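Local coordinates for Ras-associated and pleckstrin homology domains-containing protein 1 (Homo sapiens, PDB 4GMV), which mediates localized membrane signals, is implicated in regulating lamellipodial dynamics and targets EVL and VASP to the leading edge, at residues W73-T78 with N107-M112; F179-S184 with N259-A264. All blocks are in the same frame, centred on the assembly; numbering follows the deposited sequence.

Contact 1: residues W73-T78 with N107-M112; sequences WSLVET and NKLIFM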
loop_
_atom_site.group_PDB
_atom_site.type_symbol
_atom_site.label_atom_id
_atom_site.label_comp_id
_atom_site.label_asym_id
_atom_site.label_seq_id
_atom_site.Cartn_x
_atom_site.Cartn_y
_atom_site.Cartn_z
ATOM N N TRP A 73 -2.528 -8.289 9.040
ATOM C CA TRP A 73 -3.902 -8.286 8.515
ATOM C C TRP A 73 -4.149 -7.054 7.690
ATOM O O TRP A 73 -3.903 -5.937 8.147
ATOM C CB TRP A 73 -4.962 -8.369 9.623
ATOM C CG TRP A 73 -5.081 -9.687 10.354
ATOM C CD1 TRP A 73 -4.864 -9.921 11.711
ATOM C CD2 TRP A 73 -5.478 -10.997 9.803
ATOM N NE1 TRP A 73 -5.079 -11.237 12.022
ATOM C CE2 TRP A 73 -5.450 -11.937 10.928
ATOM C CE3 TRP A 73 -5.839 -11.466 8.542
ATOM C CZ2 TRP A 73 -5.761 -13.286 10.771
ATOM C CZ3 TRP A 73 -6.161 -12.834 8.402
ATOM C CH2 TRP A 73 -6.118 -13.716 9.491
ATOM N N SER A 74 -4.676 -7.277 6.482
ATOM C CA SER A 74 -4.786 -6.278 5.426
ATOM C C SER A 74 -6.067 -6.417 4.603
ATOM O O SER A 74 -6.639 -7.511 4.498
ATOM C CB SER A 74 -3.620 -6.437 4.453
ATOM O OG SER A 74 -2.378 -6.304 5.112
ATOM N N LEU A 75 -6.509 -5.297 4.029
ATOM C CA LEU A 75 -7.445 -5.312 2.913
ATOM C C LEU A 75 -6.653 -5.066 1.647
ATOM O O LEU A 75 -5.931 -4.070 1.543
ATOM C CB LEU A 75 -8.539 -4.252 3.058
ATOM C CG LEU A 75 -9.719 -4.622 3.952
ATOM C CD1 LEU A 75 -10.832 -3.628 3.689
ATOM C CD2 LEU A 75 -10.200 -6.053 3.740
ATOM N N VAL A 76 -6.792 -5.998 0.711
ATOM C CA VAL A 76 -6.067 -6.018 -0.550
ATOM C C VAL A 76 -7.076 -5.819 -1.669
ATOM O O VAL A 76 -8.131 -6.446 -1.685
ATOM C CB VAL A 76 -5.337 -7.377 -0.744
ATOM C CG1 VAL A 76 -4.850 -7.560 -2.181
ATOM C CG2 VAL A 76 -4.176 -7.510 0.225
ATOM N N GLU A 77 -6.745 -4.930 -2.588
ATOM C CA GLU A 77 -7.538 -4.679 -3.776
ATOM C C GLU A 77 -6.901 -5.454 -4.918
ATOM O O GLU A 77 -5.681 -5.528 -5.003
ATOM C CB GLU A 77 -7.500 -3.181 -4.087
ATOM C CG GLU A 77 -8.286 -2.745 -5.301
ATOM C CD GLU A 77 -8.196 -1.243 -5.551
ATOM O OE1 GLU A 77 -7.119 -0.770 -5.971
ATOM O OE2 GLU A 77 -9.199 -0.531 -5.340
ATOM N N THR A 78 -7.707 -6.040 -5.791
ATOM C CA THR A 78 -7.164 -6.527 -7.051
ATOM C C THR A 78 -7.798 -5.734 -8.166
ATOM O O THR A 78 -9.019 -5.692 -8.268
ATOM C CB THR A 78 -7.436 -8.029 -7.334
ATOM O OG1 THR A 78 -8.846 -8.256 -7.421
ATOM C CG2 THR A 78 -6.810 -8.933 -6.278
ATOM N N ASN A 107 -13.026 -6.665 -9.865
ATOM C CA ASN A 107 -12.109 -6.423 -8.758
ATOM C C ASN A 107 -12.557 -7.143 -7.494
ATOM O O ASN A 107 -13.757 -7.278 -7.245
ATOM C CB ASN A 107 -12.018 -4.920 -8.454
ATOM C CG ASN A 107 -11.291 -4.136 -9.529
ATOM O OD1 ASN A 107 -10.801 -4.696 -10.508
ATOM N ND2 ASN A 107 -11.217 -2.826 -9.347
ATOM N N LYS A 108 -11.591 -7.591 -6.694
ATOM C CA LYS A 108 -11.881 -8.268 -5.429
ATOM C C LYS A 108 -11.336 -7.482 -4.249
ATOM O O LYS A 108 -10.406 -6.681 -4.377
ATOM C CB LYS A 108 -11.295 -9.683 -5.399
ATOM C CG LYS A 108 -11.853 -10.652 -6.430
ATOM C CD LYS A 108 -11.288 -12.052 -6.207
ATOM C CE LYS A 108 -11.449 -12.926 -7.441
ATOM N NZ LYS A 108 -11.217 -14.370 -7.146
ATOM N N LEU A 109 -11.921 -7.720 -3.087
ATOM C CA LEU A 109 -11.417 -7.134 -1.863
ATOM C C LEU A 109 -11.072 -8.296 -0.955
ATOM O O LEU A 109 -11.960 -8.987 -0.461
ATOM C CB LEU A 109 -12.477 -6.220 -1.257
ATOM C CG LEU A 109 -12.147 -5.175 -0.205
ATOM C CD1 LEU A 109 -11.112 -4.158 -0.688
ATOM C CD2 LEU A 109 -13.446 -4.476 0.154
ATOM N N ILE A 110 -9.771 -8.536 -0.781
ATOM C CA ILE A 110 -9.287 -9.681 -0.011
ATOM C C ILE A 110 -8.865 -9.291 1.413
ATOM O O ILE A 110 -8.096 -8.358 1.617
ATOM C CB ILE A 110 -8.141 -10.424 -0.743
ATOM C CG1 ILE A 110 -8.537 -10.735 -2.196
ATOM C CG2 ILE A 110 -7.798 -11.715 -0.008
ATOM C CD1 ILE A 110 -7.381 -11.069 -3.113
ATOM N N PHE A 111 -9.411 -10.009 2.389
ATOM C CA PHE A 111 -9.023 -9.878 3.789
ATOM C C PHE A 111 -8.059 -11.013 4.099
ATOM O O PHE A 111 -8.438 -12.183 4.068
ATOM C CB PHE A 111 -10.256 -9.934 4.701
ATOM C CG PHE A 111 -9.937 -10.007 6.168
ATOM C CD1 PHE A 111 -9.161 -9.036 6.777
ATOM C CD2 PHE A 111 -10.433 -11.049 6.945
ATOM C CE1 PHE A 111 -8.870 -9.107 8.127
ATOM C CE2 PHE A 111 -10.149 -11.128 8.298
ATOM C CZ PHE A 111 -9.363 -10.151 8.891
ATOM N N MET A 112 -6.802 -10.654 4.345
ATOM C CA MET A 112 -5.760 -11.631 4.636
ATOM C C MET A 112 -4.523 -11.007 5.289
ATOM O O MET A 112 -4.399 -9.767 5.392
ATOM C CB MET A 112 -5.386 -12.448 3.375
ATOM C CG MET A 112 -4.666 -11.676 2.268
ATOM S SD MET A 112 -4.314 -12.638 0.765
ATOM C CE MET A 112 -3.202 -13.917 1.367
#
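F111 lies against W73 at one end of this antiparallel strand pair. Its CG stands anti to the backbone N (chi1 172°). From there F111 CB reaches L75 CD2 at 4.0 Å. F111 CD1 passes 3.7 Å from S74 O. At the tip, F111 CZ ends 3.8 Å from W73 CE3. The ring planes lie 21° apart with their centres well offset, so the stacking is slight; W73 NE1 is held separately by G68 O. Strands 74-79 and 108-112 are neighbours in the sheet of the Ras-associating domain, a ubiquitin-like fold, and helix 54-64 packs on the face that carries L75 and F111, L58 touching F111 and V57 and L61 touching L75. On the other face V76 and I110 meet CB to CB at 4.1 Å. Their backbones form a hydrogen-bonded pair: V76 N donates to I110 O at 2.8 Å, and I110 N returns the bond to V76 O. At the far end T78 brings OG1 between its backbone N and carbonyl carbon (chi1 62°), where it accepts a hydrogen bond from K108 N at 2.9 Å while T78 N bonds to K108 O. K108 itself runs out extended to a salt bridge with D41.

Contact 2: residues F179-S184 with N259-A264; sequences FLLRAS and NGIRIA
L181 is the one side chain of 179-184 that reaches the helix, and it does so with both branches. Its CG stands anti to the backbone N (chi1 -172°), which carries the methyls across to the helix surface. L181 CD1 meets I261 CG1 at 3.8 Å, the two side chains crossing at about a right angle, while L181 CD2 rests against the helix backbone, 3.4 Å from G260 O. The glycine, having no side chain, leaves that backbone accessible to a leucine methyl; G260 O meanwhile accepts the i+4 bond from A264 N at 2.8 Å. This is the close part, and it is buried: I186 of the next strand also touches L181. A264 belongs with it, at its partly exposed margin. Its CB points toward the strand and lies 4.3 Å from L181 CD2 and 3.9 Å from R182 O, and L206 from a loop packs on the same alanine. Beyond this the contact thins out. R182 and A183 follow the end of the strand on the exposed side, their CB atoms directed away from the helix, and the R182 guanidinium turns back so that L180 CD1 sits 3.7 Å over the centre of one face. Both segments belong to the PH domain, where the C-terminal helix, here 251-266, closes one end of the beta barrel. Between strand and helix the contact is van der Waals in kind, leucine methyls against methylene, methyl and a carbonyl already used within the helix, with A264 CB against R182 O, which implies that shape and burial, rather than polar pairing, set the fit.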
loop_
_atom_site.group_PDB
_atom_site.type_symbol
_atom_site.label_atom_id
_atom_site.label_comp_id
_atom_site.label_asym_id
_atom_site.label_seq_id
_atom_site.Cartn_x
_atom_site.Cartn_y
_atom_site.Cartn_z
ATOM N N PHE A 179 16.905 5.358 -12.176
ATOM C CA PHE A 179 15.933 6.105 -11.369
ATOM C C PHE A 179 16.463 6.497 -9.990
ATOM O O PHE A 179 17.322 5.822 -9.414
ATOM C CB PHE A 179 14.622 5.322 -11.210
ATOM C CG PHE A 179 13.899 5.083 -12.499
ATOM C CD1 PHE A 179 14.155 3.943 -13.254
ATOM C CD2 PHE A 179 12.975 6.000 -12.967
ATOM C CE1 PHE A 179 13.498 3.722 -14.455
ATOM C CE2 PHE A 179 12.311 5.789 -14.164
ATOM C CZ PHE A 179 12.577 4.649 -14.912
ATOM N N LEU A 180 15.954 7.606 -9.471
ATOM C CA LEU A 180 16.165 7.931 -8.072
ATOM C C LEU A 180 14.919 8.504 -7.417
ATOM O O LEU A 180 14.141 9.229 -8.049
ATOM C CB LEU A 180 17.388 8.828 -7.857
ATOM C CG LEU A 180 17.535 10.191 -8.521
ATOM C CD1 LEU A 180 16.733 11.243 -7.768
ATOM C CD2 LEU A 180 19.015 10.560 -8.536
ATOM N N LEU A 181 14.734 8.152 -6.150
ATOM C CA LEU A 181 13.581 8.604 -5.386
ATOM C C LEU A 181 13.925 9.801 -4.524
ATOM O O LEU A 181 14.915 9.783 -3.772
ATOM C CB LEU A 181 13.062 7.479 -4.507
ATOM C CG LEU A 181 11.741 7.703 -3.775
ATOM C CD1 LEU A 181 10.556 7.422 -4.685
ATOM C CD2 LEU A 181 11.700 6.779 -2.577
ATOM N N ARG A 182 13.105 10.842 -4.647
ATOM C CA ARG A 182 13.164 11.992 -3.749
ATOM C C ARG A 182 11.824 12.257 -3.050
ATOM O O ARG A 182 10.889 11.448 -3.135
ATOM C CB ARG A 182 13.660 13.226 -4.486
ATOM C CG ARG A 182 15.111 13.110 -4.903
ATOM C CD ARG A 182 15.834 14.440 -4.802
ATOM N NE ARG A 182 17.243 14.374 -5.202
ATOM C CZ ARG A 182 18.076 13.355 -4.976
ATOM N NH1 ARG A 182 17.678 12.268 -4.322
ATOM N NH2 ARG A 182 19.332 13.438 -5.397
ATOM N N ALA A 183 11.739 13.376 -2.333
ATOM C CA ALA A 183 10.491 13.732 -1.658
ATOM C C ALA A 183 9.436 14.129 -2.690
ATOM O O ALA A 183 8.260 13.781 -2.555
ATOM C CB ALA A 183 10.726 14.851 -0.652
ATOM N N SER A 184 9.841 14.858 -3.728
ATOM C CA SER A 184 8.880 15.331 -4.729
ATOM C C SER A 184 8.385 14.246 -5.691
ATOM O O SER A 184 7.398 14.458 -6.403
ATOM C CB SER A 184 9.448 16.500 -5.525
ATOM O OG SER A 184 8.666 16.728 -6.687
ATOM N N ASN A 259 8.520 0.124 -0.896
ATOM C CA ASN A 259 8.594 0.698 0.448
ATOM C C ASN A 259 8.996 2.175 0.505
ATOM O O ASN A 259 8.417 2.937 1.278
ATOM C CB ASN A 259 9.416 -0.186 1.398
ATOM C CG ASN A 259 8.641 -1.424 1.825
ATOM O OD1 ASN A 259 7.501 -1.306 2.254
ATOM N ND2 ASN A 259 9.235 -2.611 1.680
ATOM N N GLY A 260 9.953 2.564 -0.335
ATOM C CA GLY A 260 10.408 3.950 -0.423
ATOM C C GLY A 260 9.365 4.903 -0.986
ATOM O O GLY A 260 9.188 6.001 -0.471
ATOM N N ILE A 261 8.687 4.484 -2.053
ATOM C CA ILE A 261 7.539 5.214 -2.591
ATOM C C ILE A 261 6.444 5.352 -1.521
ATOM O O ILE A 261 5.827 6.408 -1.397
ATOM C CB ILE A 261 6.990 4.531 -3.868
ATOM C CG1 ILE A 261 8.032 4.566 -4.990
ATOM C CG2 ILE A 261 5.674 5.154 -4.325
ATOM C CD1 ILE A 261 7.879 3.455 -6.014
ATOM N N ARG A 262 6.218 4.303 -0.733
ATOM C CA ARG A 262 5.222 4.367 0.346
ATOM C C ARG A 262 5.620 5.339 1.444
ATOM O O ARG A 262 4.764 6.036 1.989
ATOM C CB ARG A 262 4.939 2.994 0.934
ATOM C CG ARG A 262 4.125 2.123 0.003
ATOM C CD ARG A 262 4.009 0.717 0.542
ATOM N NE ARG A 262 3.235 0.625 1.788
ATOM C CZ ARG A 262 3.728 0.172 2.936
ATOM N NH1 ARG A 262 4.998 -0.193 2.985
ATOM N NH2 ARG A 262 2.972 0.105 4.036
ATOM N N ILE A 263 6.910 5.395 1.764
ATOM C CA ILE A 263 7.391 6.368 2.733
ATOM C C ILE A 263 7.261 7.778 2.147
ATOM O O ILE A 263 6.702 8.662 2.780
ATOM C CB ILE A 263 8.840 6.066 3.168
ATOM C CG1 ILE A 263 8.874 4.775 3.994
ATOM C CG2 ILE A 263 9.432 7.234 3.948
ATOM C CD1 ILE A 263 10.212 4.053 3.973
ATOM N N ALA A 264 7.749 7.964 0.924
ATOM C CA ALA A 264 7.681 9.260 0.231
ATOM C C ALA A 264 6.249 9.752 -0.014
ATOM O O ALA A 264 5.989 10.932 0.071
ATOM C CB ALA A 264 8.459 9.204 -1.077
#

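How the contacts relate
Contact 1 joins two neighbouring strands inside the Ras-associating domain, contact 2 lays a helix on a strand end in the PH domain; their centres are 24 Å apart, on opposite sides of the chain's centre, and they do not touch. Backbone hydrogen bonds carry 73-78 with 107-112, which buries 681 Å², against 176 Å² for 179-184 with 259-264, where apolar packing does the work. Each has a buried portion and a side nearer solvent, but outright exposed residues occur only in contact 2. A salt bridge from R262 to E89 links the two domains directly, and K117 of helix 115-122 hydrogen-bonds W73 O through NZ and, weakly, R262 through its backbone O.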